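Local structure of long form salivary protein D7L1 (Anopheles stephensi, 3NHT) at residues Trp39-Asn44 against Ala115-His120; Thr48-Lys53 against Gly107-Leu112; Lys151-His156 against Lys289-Val294. The protein modulates blood feeding of female mosquitoes by sequestering mediators of the host response, binding cysteinyl leukotrienes and thromboxane A2 analogues. All coordinates share one frame; numbering follows the deposited sequence.

Contact 1 (Trp39-Asn44 against Ala115-His120); sequences WRLEPN and AYLPVH. With U46 ((5E)-7-{6-[(1E)-3-hydroxyoct-1-enyl]-2-oxabicyclo[2.2.1]hept-5-yl}hept-5-enoic acid), chain B.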
loop_
_atom_site.group_PDB
_atom_site.type_symbol
_atom_site.label_atom_id
_atom_site.label_comp_id
_atom_site.label_asym_id
_atom_site.label_seq_id
_atom_site.Cartn_x
_atom_site.Cartn_y
_atom_site.Cartn_z
ATOM N N TRP A 39 -2.013 1.673 18.665
ATOM C CA TRP A 39 -0.573 1.364 18.663
ATOM C C TRP A 39 -0.154 0.553 19.900
ATOM O O TRP A 39 0.920 0.747 20.472
ATOM C CB TRP A 39 0.268 2.645 18.472
ATOM C CG TRP A 39 0.236 3.127 17.046
ATOM C CD1 TRP A 39 -0.855 3.584 16.367
ATOM C CD2 TRP A 39 1.337 3.190 16.133
ATOM N NE1 TRP A 39 -0.505 3.937 15.083
ATOM C CE2 TRP A 39 0.835 3.700 14.913
ATOM C CE3 TRP A 39 2.700 2.857 16.222
ATOM C CZ2 TRP A 39 1.644 3.887 13.788
ATOM C CZ3 TRP A 39 3.510 3.054 15.096
ATOM C CH2 TRP A 39 2.974 3.559 13.896
ATOM N N ARG A 40 -1.036 -0.353 20.300
ATOM C CA ARG A 40 -0.732 -1.310 21.359
ATOM C C ARG A 40 -0.467 -2.665 20.714
ATOM O O ARG A 40 -1.323 -3.204 20.010
ATOM C CB ARG A 40 -1.883 -1.386 22.363
ATOM C CG ARG A 40 -2.031 -0.109 23.169
ATOM C CD ARG A 40 -3.274 -0.130 24.031
ATOM N NE ARG A 40 -3.177 -1.133 25.088
ATOM C CZ ARG A 40 -4.048 -1.267 26.083
ATOM N NH1 ARG A 40 -5.102 -0.459 26.177
ATOM N NH2 ARG A 40 -3.863 -2.216 26.989
ATOM N N LEU A 41 0.735 -3.197 20.933
ATOM C CA LEU A 41 1.119 -4.500 20.371
ATOM C C LEU A 41 0.616 -5.612 21.282
ATOM O O LEU A 41 1.388 -6.320 21.930
ATOM C CB LEU A 41 2.631 -4.585 20.132
ATOM C CG LEU A 41 3.185 -3.680 19.024
ATOM C CD1 LEU A 41 4.702 -3.821 18.904
ATOM C CD2 LEU A 41 2.505 -3.982 17.703
ATOM N N GLU A 42 -0.707 -5.732 21.315
ATOM C CA GLU A 42 -1.419 -6.654 22.177
ATOM C C GLU A 42 -2.604 -7.201 21.379
ATOM O O GLU A 42 -3.029 -6.579 20.404
ATOM C CB GLU A 42 -1.936 -5.926 23.426
ATOM C CG GLU A 42 -0.869 -5.336 24.334
ATOM C CD GLU A 42 -1.410 -4.223 25.220
ATOM O OE1 GLU A 42 -2.519 -4.362 25.761
ATOM O OE2 GLU A 42 -0.715 -3.206 25.376
ATOM N N PRO A 43 -3.131 -8.377 21.766
ATOM C CA PRO A 43 -2.616 -9.263 22.810
ATOM C C PRO A 43 -1.307 -9.923 22.389
ATOM O O PRO A 43 -0.925 -9.860 21.222
ATOM C CB PRO A 43 -3.715 -10.323 22.938
ATOM C CG PRO A 43 -4.360 -10.365 21.615
ATOM C CD PRO A 43 -4.331 -8.936 21.121
ATOM N N ASN A 44 -0.630 -10.541 23.353
ATOM C CA ASN A 44 0.626 -11.242 23.115
ATOM C C ASN A 44 0.354 -12.649 22.570
ATOM O O ASN A 44 0.454 -13.649 23.288
ATOM C CB ASN A 44 1.445 -11.274 24.419
ATOM C CG ASN A 44 2.817 -11.919 24.259
ATOM O OD1 ASN A 44 3.307 -12.142 23.154
ATOM N ND2 ASN A 44 3.445 -12.220 25.388
ATOM N N ALA A 115 11.819 -8.844 20.305
ATOM C CA ALA A 115 12.912 -7.873 20.210
ATOM C C ALA A 115 12.397 -6.428 20.136
ATOM O O ALA A 115 12.931 -5.528 20.797
ATOM C CB ALA A 115 13.799 -8.182 19.020
ATOM N N TYR A 116 11.366 -6.203 19.328
ATOM C CA TYR A 116 10.894 -4.849 19.097
ATOM C C TYR A 116 10.018 -4.303 20.217
ATOM O O TYR A 116 9.964 -3.093 20.410
ATOM C CB TYR A 116 10.176 -4.736 17.745
ATOM C CG TYR A 116 9.900 -3.301 17.358
ATOM C CD1 TYR A 116 10.939 -2.440 17.020
ATOM C CD2 TYR A 116 8.598 -2.801 17.361
ATOM C CE1 TYR A 116 10.688 -1.117 16.687
ATOM C CE2 TYR A 116 8.335 -1.480 17.028
ATOM C CZ TYR A 116 9.392 -0.645 16.701
ATOM O OH TYR A 116 9.141 0.669 16.375
ATOM N N LEU A 117 9.367 -5.180 20.979
ATOM C CA LEU A 117 8.373 -4.734 21.950
ATOM C C LEU A 117 8.854 -3.643 22.913
ATOM O O LEU A 117 8.168 -2.638 23.062
ATOM C CB LEU A 117 7.774 -5.918 22.723
ATOM C CG LEU A 117 6.607 -5.596 23.669
ATOM C CD1 LEU A 117 5.399 -4.997 22.951
ATOM C CD2 LEU A 117 6.201 -6.837 24.435
ATOM N N PRO A 118 10.030 -3.819 23.561
ATOM C CA PRO A 118 10.455 -2.738 24.460
ATOM C C PRO A 118 10.835 -1.459 23.724
ATOM O O PRO A 118 10.658 -0.352 24.264
ATOM C CB PRO A 118 11.675 -3.326 25.179
ATOM C CG PRO A 118 12.133 -4.454 24.310
ATOM C CD PRO A 118 10.907 -5.002 23.658
ATOM N N VAL A 119 11.339 -1.603 22.499
ATOM C CA VAL A 119 11.685 -0.442 21.683
ATOM C C VAL A 119 10.414 0.331 21.337
ATOM O O VAL A 119 10.357 1.555 21.491
ATOM C CB VAL A 119 12.430 -0.856 20.394
ATOM C CG1 VAL A 119 12.837 0.381 19.607
ATOM C CG2 VAL A 119 13.651 -1.715 20.721
ATOM N N HIS A 120 9.382 -0.404 20.930
ATOM C CA HIS A 120 8.058 0.153 20.701
ATOM C C HIS A 120 7.498 0.844 21.943
ATOM O O HIS A 120 7.014 1.971 21.868
ATOM C CB HIS A 120 7.114 -0.970 20.288
ATOM C CG HIS A 120 5.695 -0.530 20.142
ATOM N ND1 HIS A 120 5.216 0.094 19.008
ATOM C CD2 HIS A 120 4.645 -0.639 20.988
ATOM C CE1 HIS A 120 3.933 0.366 19.173
ATOM N NE2 HIS A 120 3.559 -0.080 20.359
HETATM O OAX U46 B . -4.227 9.808 7.361
HETATM C CAW U46 B . -4.949 8.945 8.194
HETATM O OAY U46 B . -6.335 8.981 8.265
HETATM C CAR U46 B . -4.243 7.897 9.076
HETATM C CAQ U46 B . -2.779 8.288 9.288
HETATM C CAP U46 B . -2.107 7.180 10.106
HETATM C CAO U46 B . -2.669 7.252 11.532
HETATM C CAN U46 B . -2.574 6.044 12.312
HETATM C CAF U46 B . -1.972 4.709 11.837
HETATM C CAD U46 B . -2.911 3.597 12.332
HETATM C CAC U46 B . -4.326 3.709 11.750
HETATM C CAB U46 B . -4.808 2.342 11.358
HETATM C CAT U46 B . -4.320 3.551 10.237
HETATM O OAS U46 B . -3.765 2.253 9.709
HETATM C CAA U46 B . -3.580 1.485 11.019
HETATM C CAE U46 B . -2.503 2.196 11.835
HETATM C CAG U46 B . -1.957 1.328 12.970
HETATM C CAH U46 B . -0.543 1.250 13.163
HETATM C CAI U46 B . -0.042 0.411 14.328
HETATM O OAU U46 B . -0.928 -0.730 14.800
HETATM C CAJ U46 B . 1.420 0.021 14.254
HETATM C CAK U46 B . 1.992 -0.605 15.526
HETATM C CAL U46 B . 3.446 -1.071 15.504
HETATM C CAM U46 B . 3.815 -2.261 14.624
HETATM C CAV U46 B . 5.301 -2.649 14.595
#
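The chi1 of H120, 175°, sets CG opposite the backbone N and swings the imidazole out from helix 109-130 to the loop, while L41, whose CG lies anti to its own carbonyl carbon (chi1 -68°), comes down to meet it. CD1 of L41 sits over one face of the H120 ring, 3.8 Å from its centroid, a CH-pi contact displaced toward the rim. At the edge of the same ring NE2 donates a bent bond to W39 O, 2.8 Å away; the oxygen lies almost in the imidazole plane, but the donor stands 40° out of the carbonyl plane. A histidine suits this place because its flat ring can offer a face to a leucine and an N-H to a backbone oxygen together. W39, with positive phi, is the C-prime residue of the Schellman motif that ends helix 29-37. Its indole, which also binds leukotriene C4, turns an edge to H120 CE1 and a face to U46, whose CAI is 3.4 Å above the plane over the ring centre. The fork of L41 divides its work: CD2 touches the ligand tail at CAM (3.8 Å), and CD1 also meets the edge of the Y116 ring. Nearer the backbone, L41 CB packs on L117 CD1 at 4.0 Å. R128 adds a cation-pi contact to the indole, and the hydroxyl of Y116 is bonded to that of Y95. A buried imidazole bonded through NE2 would hold the loop carbonyl in place, and the apolar surface beside it receives the aliphatic chain of a thromboxane analogue.

Contact 2 (Thr48-Lys53 against Gly107-Leu112); sequences THCYAK and GSCVDL. With U46 ((5E)-7-{6-[(1E)-3-hydroxyoct-1-enyl]-2-oxabicyclo[2.2.1]hept-5-yl}hept-5-enoic acid), chain B.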
loop_
_atom_site.group_PDB
_atom_site.type_symbol
_atom_site.label_atom_id
_atom_site.label_comp_id
_atom_site.label_asym_id
_atom_site.label_seq_id
_atom_site.Cartn_x
_atom_site.Cartn_y
_atom_site.Cartn_z
ATOM N N THR A 48 -0.885 -11.046 16.723
ATOM C CA THR A 48 -0.153 -9.802 16.917
ATOM C C THR A 48 1.324 -9.941 16.526
ATOM O O THR A 48 1.876 -9.024 15.922
ATOM C CB THR A 48 -0.300 -9.272 18.347
ATOM O OG1 THR A 48 -1.697 -9.116 18.636
ATOM C CG2 THR A 48 0.380 -7.918 18.506
ATOM N N HIS A 49 1.955 -11.079 16.836
ATOM C CA HIS A 49 3.379 -11.243 16.498
ATOM C C HIS A 49 3.606 -11.042 15.008
ATOM O O HIS A 49 4.509 -10.303 14.602
ATOM C CB HIS A 49 3.927 -12.624 16.886
ATOM C CG HIS A 49 3.763 -12.968 18.331
ATOM N ND1 HIS A 49 3.747 -14.273 18.778
ATOM C CD2 HIS A 49 3.593 -12.192 19.429
ATOM C CE1 HIS A 49 3.582 -14.286 20.087
ATOM N NE2 HIS A 49 3.483 -13.037 20.507
ATOM N N CYS A 50 2.791 -11.703 14.189
ATOM C CA CYS A 50 2.967 -11.601 12.753
ATOM C C CYS A 50 2.505 -10.273 12.182
ATOM O O CYS A 50 3.046 -9.804 11.181
ATOM C CB CYS A 50 2.334 -12.789 12.027
ATOM S SG CYS A 50 3.214 -14.362 12.323
ATOM N N TYR A 51 1.518 -9.653 12.829
ATOM C CA TYR A 51 1.147 -8.285 12.483
ATOM C C TYR A 51 2.344 -7.346 12.679
ATOM O O TYR A 51 2.682 -6.562 11.786
ATOM C CB TYR A 51 -0.074 -7.800 13.282
ATOM C CG TYR A 51 -0.294 -6.313 13.103
ATOM C CD1 TYR A 51 -0.693 -5.799 11.870
ATOM C CD2 TYR A 51 -0.085 -5.427 14.160
ATOM C CE1 TYR A 51 -0.879 -4.442 11.690
ATOM C CE2 TYR A 51 -0.272 -4.063 13.999
ATOM C CZ TYR A 51 -0.658 -3.588 12.753
ATOM O OH TYR A 51 -0.822 -2.245 12.541
ATOM N N ALA A 52 3.002 -7.454 13.833
ATOM C CA ALA A 52 4.182 -6.640 14.117
ATOM C C ALA A 52 5.281 -6.871 13.081
ATOM O O ALA A 52 5.858 -5.908 12.569
ATOM C CB ALA A 52 4.699 -6.901 15.525
ATOM N N LYS A 53 5.559 -8.135 12.757
ATOM C CA LYS A 53 6.555 -8.442 11.730
ATOM C C LYS A 53 6.160 -7.806 10.381
ATOM O O LYS A 53 6.999 -7.252 9.672
ATOM C CB LYS A 53 6.747 -9.957 11.586
ATOM C CG LYS A 53 7.678 -10.314 10.428
ATOM C CD LYS A 53 8.096 -11.778 10.395
ATOM C CE LYS A 53 9.042 -11.972 9.223
ATOM N NZ LYS A 53 9.565 -13.359 9.096
ATOM N N GLY A 107 14.274 -14.407 13.075
ATOM C CA GLY A 107 13.452 -13.604 12.181
ATOM C C GLY A 107 11.986 -14.004 12.158
ATOM O O GLY A 107 11.206 -13.446 11.391
ATOM N N SER A 108 11.618 -14.970 12.996
ATOM C CA SER A 108 10.219 -15.394 13.113
ATOM C C SER A 108 9.379 -14.253 13.664
ATOM O O SER A 108 9.906 -13.302 14.246
ATOM C CB SER A 108 10.111 -16.580 14.057
ATOM O OG SER A 108 10.425 -16.188 15.381
ATOM N N CYS A 109 8.065 -14.367 13.510
ATOM C CA CYS A 109 7.164 -13.346 14.032
ATOM C C CYS A 109 7.410 -13.111 15.518
ATOM O O CYS A 109 7.549 -11.969 15.953
ATOM C CB CYS A 109 5.717 -13.758 13.818
ATOM S SG CYS A 109 5.202 -13.919 12.100
ATOM N N VAL A 110 7.469 -14.178 16.304
ATOM C CA VAL A 110 7.623 -14.006 17.740
ATOM C C VAL A 110 8.993 -13.423 18.128
ATOM O O VAL A 110 9.076 -12.613 19.057
ATOM C CB VAL A 110 7.278 -15.296 18.547
ATOM C CG1 VAL A 110 8.347 -16.384 18.368
ATOM C CG2 VAL A 110 7.104 -14.965 20.015
ATOM N N ASP A 111 10.048 -13.811 17.410
ATOM C CA ASP A 111 11.390 -13.298 17.709
ATOM C C ASP A 111 11.442 -11.794 17.441
ATOM O O ASP A 111 12.004 -11.035 18.237
ATOM C CB ASP A 111 12.472 -14.027 16.898
ATOM C CG ASP A 111 12.865 -15.366 17.499
ATOM O OD1 ASP A 111 12.483 -15.644 18.657
ATOM O OD2 ASP A 111 13.588 -16.123 16.810
ATOM N N LEU A 112 10.823 -11.364 16.347
ATOM C CA LEU A 112 10.803 -9.945 16.012
ATOM C C LEU A 112 9.917 -9.156 16.979
ATOM O O LEU A 112 10.288 -8.072 17.422
ATOM C CB LEU A 112 10.401 -9.726 14.547
ATOM C CG LEU A 112 11.348 -10.314 13.489
ATOM C CD1 LEU A 112 10.877 -9.900 12.127
ATOM C CD2 LEU A 112 12.799 -9.871 13.710
HETATM O OAX U46 B . -4.227 9.808 7.361
HETATM C CAW U46 B . -4.949 8.945 8.194
HETATM O OAY U46 B . -6.335 8.981 8.265
HETATM C CAR U46 B . -4.243 7.897 9.076
HETATM C CAQ U46 B . -2.779 8.288 9.288
HETATM C CAP U46 B . -2.107 7.180 10.106
HETATM C CAO U46 B . -2.669 7.252 11.532
HETATM C CAN U46 B . -2.574 6.044 12.312
HETATM C CAF U46 B . -1.972 4.709 11.837
HETATM C CAD U46 B . -2.911 3.597 12.332
HETATM C CAC U46 B . -4.326 3.709 11.750
HETATM C CAB U46 B . -4.808 2.342 11.358
HETATM C CAT U46 B . -4.320 3.551 10.237
HETATM O OAS U46 B . -3.765 2.253 9.709
HETATM C CAA U46 B . -3.580 1.485 11.019
HETATM C CAE U46 B . -2.503 2.196 11.835
HETATM C CAG U46 B . -1.957 1.328 12.970
HETATM C CAH U46 B . -0.543 1.250 13.163
HETATM C CAI U46 B . -0.042 0.411 14.328
HETATM O OAU U46 B . -0.928 -0.730 14.800
HETATM C CAJ U46 B . 1.420 0.021 14.254
HETATM C CAK U46 B . 1.992 -0.605 15.526
HETATM C CAL U46 B . 3.446 -1.071 15.504
HETATM C CAM U46 B . 3.815 -2.261 14.624
HETATM C CAV U46 B . 5.301 -2.649 14.595
#
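C50 and C109 are joined covalently, SG to SG at 2.0 Å with chi3 100°, and their CA atoms make the nearest backbone approach of the two segments. The polar link is made by K53: its chain, fully extended with CG anti to the backbone N (chi1 174°), carries NZ to G107 O at 2.8 Å, tilted 26° from the carbonyl plane. G107 has the positive phi that favours glycine, and the next residue, S108, is the N-cap of helix 109-130, its OG accepting from D111 N. H49 NE2 is bonded to N44 OD1. Two apolar contacts lie near the disulfide. V110 CG2 rests over a face of the H49 imidazole, 3.9 Å from the centroid, while the methylenes of K53 run across L112, CG meeting CD1 at 3.6 Å. The small CB of C109 also packs against CB of H49 (3.7 Å). The disulfide ties the first half of helix 46-58 to the first turn of helix 109-130; next along helix 46-58, Y51 turns away from this seam, donates through OH to U46 OAU at 2.7 Å, and packs on helix 8-22.

Contact 3 (Lys151-His156 against Lys289-Val294); sequences KGESFH and KLNTTV. With U46 ((5E)-7-{6-[(1E)-3-hydroxyoct-1-enyl]-2-oxabicyclo[2.2.1]hept-5-yl}hept-5-enoic acid), chain B.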
loop_
_atom_site.group_PDB
_atom_site.type_symbol
_atom_site.label_atom_id
_atom_site.label_comp_id
_atom_site.label_asym_id
_atom_site.label_seq_id
_atom_site.Cartn_x
_atom_site.Cartn_y
_atom_site.Cartn_z
ATOM N N LYS A 151 -5.676 10.723 0.583
ATOM C CA LYS A 151 -6.811 9.887 0.969
ATOM C C LYS A 151 -8.022 10.399 0.191
ATOM O O LYS A 151 -8.169 11.606 -0.027
ATOM C CB LYS A 151 -7.107 9.978 2.471
ATOM C CG LYS A 151 -6.042 9.403 3.405
ATOM C CD LYS A 151 -6.580 9.339 4.838
ATOM C CE LYS A 151 -6.803 10.731 5.408
ATOM N NZ LYS A 151 -7.630 10.713 6.653
ATOM N N GLY A 152 -8.873 9.479 -0.236
ATOM C CA GLY A 152 -10.039 9.828 -1.034
ATOM C C GLY A 152 -9.780 9.915 -2.528
ATOM O O GLY A 152 -10.719 10.016 -3.305
ATOM N N GLU A 153 -8.512 9.883 -2.932
ATOM C CA GLU A 153 -8.127 9.992 -4.335
ATOM C C GLU A 153 -7.671 8.618 -4.796
ATOM O O GLU A 153 -6.777 8.038 -4.188
ATOM C CB GLU A 153 -6.986 11.003 -4.474
ATOM C CG GLU A 153 -6.484 11.238 -5.888
ATOM C CD GLU A 153 -5.324 12.222 -5.953
ATOM O OE1 GLU A 153 -4.556 12.350 -4.969
ATOM O OE2 GLU A 153 -5.157 12.860 -7.012
ATOM N N SER A 154 -8.269 8.083 -5.860
ATOM C CA SER A 154 -7.796 6.788 -6.365
ATOM C C SER A 154 -6.459 6.944 -7.070
ATOM O O SER A 154 -6.121 8.034 -7.558
ATOM C CB SER A 154 -8.821 6.144 -7.302
ATOM O OG SER A 154 -8.946 6.871 -8.518
ATOM N N PHE A 155 -5.697 5.855 -7.130
ATOM C CA PHE A 155 -4.485 5.909 -7.919
ATOM C C PHE A 155 -4.798 6.210 -9.370
ATOM O O PHE A 155 -4.056 6.947 -10.021
ATOM C CB PHE A 155 -3.590 4.673 -7.748
ATOM C CG PHE A 155 -2.420 4.926 -6.842
ATOM C CD1 PHE A 155 -1.435 5.845 -7.218
ATOM C CD2 PHE A 155 -2.314 4.296 -5.606
ATOM C CE1 PHE A 155 -0.357 6.131 -6.376
ATOM C CE2 PHE A 155 -1.244 4.586 -4.761
ATOM C CZ PHE A 155 -0.266 5.492 -5.150
ATOM N N HIS A 156 -5.923 5.697 -9.865
ATOM C CA HIS A 156 -6.272 5.946 -11.264
ATOM C C HIS A 156 -6.466 7.447 -11.522
ATOM O O HIS A 156 -5.985 7.973 -12.528
ATOM C CB HIS A 156 -7.512 5.143 -11.665
ATOM C CG HIS A 156 -7.369 3.664 -11.467
ATOM N ND1 HIS A 156 -7.113 3.099 -10.234
ATOM C CD2 HIS A 156 -7.473 2.633 -12.341
ATOM C CE1 HIS A 156 -7.045 1.785 -10.364
ATOM N NE2 HIS A 156 -7.261 1.475 -11.632
ATOM N N LYS A 289 -18.623 8.716 -4.582
ATOM C CA LYS A 289 -18.446 9.511 -3.364
ATOM C C LYS A 289 -17.027 10.045 -3.208
ATOM O O LYS A 289 -16.781 10.910 -2.368
ATOM C CB LYS A 289 -18.772 8.664 -2.138
ATOM C CG LYS A 289 -20.215 8.190 -2.081
ATOM C CD LYS A 289 -20.441 7.297 -0.866
ATOM C CE LYS A 289 -21.637 6.370 -1.060
ATOM N NZ LYS A 289 -21.692 5.322 0.004
ATOM N N LEU A 290 -16.099 9.528 -4.009
ATOM C CA LEU A 290 -14.679 9.814 -3.826
ATOM C C LEU A 290 -14.090 10.455 -5.084
ATOM O O LEU A 290 -14.773 10.598 -6.097
ATOM C CB LEU A 290 -13.937 8.524 -3.443
ATOM C CG LEU A 290 -14.409 7.872 -2.134
ATOM C CD1 LEU A 290 -13.862 6.463 -1.997
ATOM C CD2 LEU A 290 -14.053 8.719 -0.916
ATOM N N ASN A 291 -12.814 10.836 -5.007
ATOM C CA ASN A 291 -12.105 11.445 -6.125
ATOM C C ASN A 291 -11.522 10.334 -7.004
ATOM O O ASN A 291 -10.356 9.945 -6.869
ATOM C CB ASN A 291 -11.030 12.411 -5.603
ATOM C CG ASN A 291 -10.232 13.088 -6.717
ATOM O OD1 ASN A 291 -10.614 13.073 -7.885
ATOM N ND2 ASN A 291 -9.104 13.690 -6.339
ATOM N N THR A 292 -12.366 9.830 -7.901
ATOM C CA THR A 292 -12.048 8.674 -8.744
ATOM C C THR A 292 -12.300 8.991 -10.222
ATOM O O THR A 292 -12.700 10.105 -10.580
ATOM C CB THR A 292 -12.904 7.445 -8.374
ATOM O OG1 THR A 292 -14.260 7.698 -8.761
ATOM C CG2 THR A 292 -12.836 7.137 -6.883
ATOM N N THR A 293 -12.074 7.998 -11.080
ATOM C CA THR A 293 -12.267 8.151 -12.515
ATOM C C THR A 293 -13.597 7.559 -12.992
ATOM O O THR A 293 -13.769 7.289 -14.174
ATOM C CB THR A 293 -11.114 7.496 -13.309
ATOM O OG1 THR A 293 -11.067 6.091 -13.036
ATOM C CG2 THR A 293 -9.768 8.143 -12.975
ATOM N N VAL A 294 -14.529 7.371 -12.063
ATOM C CA VAL A 294 -15.847 6.797 -12.358
ATOM C C VAL A 294 -16.689 7.717 -13.256
ATOM O O VAL A 294 -16.490 8.934 -13.272
ATOM C CB VAL A 294 -16.602 6.449 -11.036
ATOM C CG1 VAL A 294 -17.124 7.706 -10.348
ATOM C CG2 VAL A 294 -17.742 5.449 -11.275
HETATM O OAX U46 B . -4.227 9.808 7.361
HETATM C CAW U46 B . -4.949 8.945 8.194
HETATM O OAY U46 B . -6.335 8.981 8.265
HETATM C CAR U46 B . -4.243 7.897 9.076
HETATM C CAQ U46 B . -2.779 8.288 9.288
HETATM C CAP U46 B . -2.107 7.180 10.106
HETATM C CAO U46 B . -2.669 7.252 11.532
HETATM C CAN U46 B . -2.574 6.044 12.312
HETATM C CAF U46 B . -1.972 4.709 11.837
HETATM C CAD U46 B . -2.911 3.597 12.332
HETATM C CAC U46 B . -4.326 3.709 11.750
HETATM C CAB U46 B . -4.808 2.342 11.358
HETATM C CAT U46 B . -4.320 3.551 10.237
HETATM O OAS U46 B . -3.765 2.253 9.709
HETATM C CAA U46 B . -3.580 1.485 11.019
HETATM C CAE U46 B . -2.503 2.196 11.835
HETATM C CAG U46 B . -1.957 1.328 12.970
HETATM C CAH U46 B . -0.543 1.250 13.163
HETATM C CAI U46 B . -0.042 0.411 14.328
HETATM O OAU U46 B . -0.928 -0.730 14.800
HETATM C CAJ U46 B . 1.420 0.021 14.254
HETATM C CAK U46 B . 1.992 -0.605 15.526
HETATM C CAL U46 B . 3.446 -1.071 15.504
HETATM C CAM U46 B . 3.815 -2.261 14.624
HETATM C CAV U46 B . 5.301 -2.649 14.595
HETATM O O HOH W 1 -7.046 13.794 -9.105
#
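N291 binds the backbone of 151-156 through both its backbone N and its backbone O. Its N donates to G152 O at 2.8 Å, nearly straight on to the carbonyl, and its O accepts from S154 N at 3.0 Å. Between these two bonds the CA of E153 makes a CA-H...O contact to N291 O at 3.4 Å. Just before G152, K151 NZ donates to the ligand carboxylate oxygen OAY at 2.7 Å; the chain bends at its third torsion (chi3 -67°) to bring the ammonium there. A lysine suits a site that receives a carboxylate, and K151 belongs to both the leukotriene C4 and thromboxane A2 binding sites.

The pair E153 and N291 forms a single parallel beta bridge, the two chains running in nearly the same direction, 10° apart. N291 is also the centre of an inverse gamma turn. The bridge joins the chain just before helix 155-163 to the tail that follows helix 280-288, within a largely helical protein of the PBP/GOBP family. G152 takes a positive phi, which suits glycine.

The side chains of E153 and N291 run alongside each other in the same sense, their carboxylate and amide planes 14° apart; E153 CG is 3.6 Å from N291 ND2. A water donates to E153 OE2 and accepts a weak bond from ND2, while OE1 is bonded to Q150 N. S154 suits the N-cap of helix 155-163 because its short hydroxyl reaches back to make the capping bond with A157 N; the same OG bonds E262 and packs against T292 CA at 3.6 Å. Farther along, T293 CG2 meets the backbone of H156, and T293 OG1 is bonded to E262 and R176.

From the N terminus, the chain passes helix 8-22 and helix 29-37 to reach the loop 39-44, which opens contact 1, and then helix 46-58, which opens contact 2. Contact 2 closes first, at 107-112, and contact 1 closes about two turns later at 115-120, so contact 2 is nested inside the loop of contact 1; together they tie loop 39-44 and helix 46-58 to helix 109-130. Their centres are 10 Å apart and they touch. Contact 3 follows in series: it opens at 151-156 and closes at 289-294, tying the tail of the chain to the start of helix 155-163. Its centre is about 34 Å from each of the others, across the chain's centre, yet U46 touches all three.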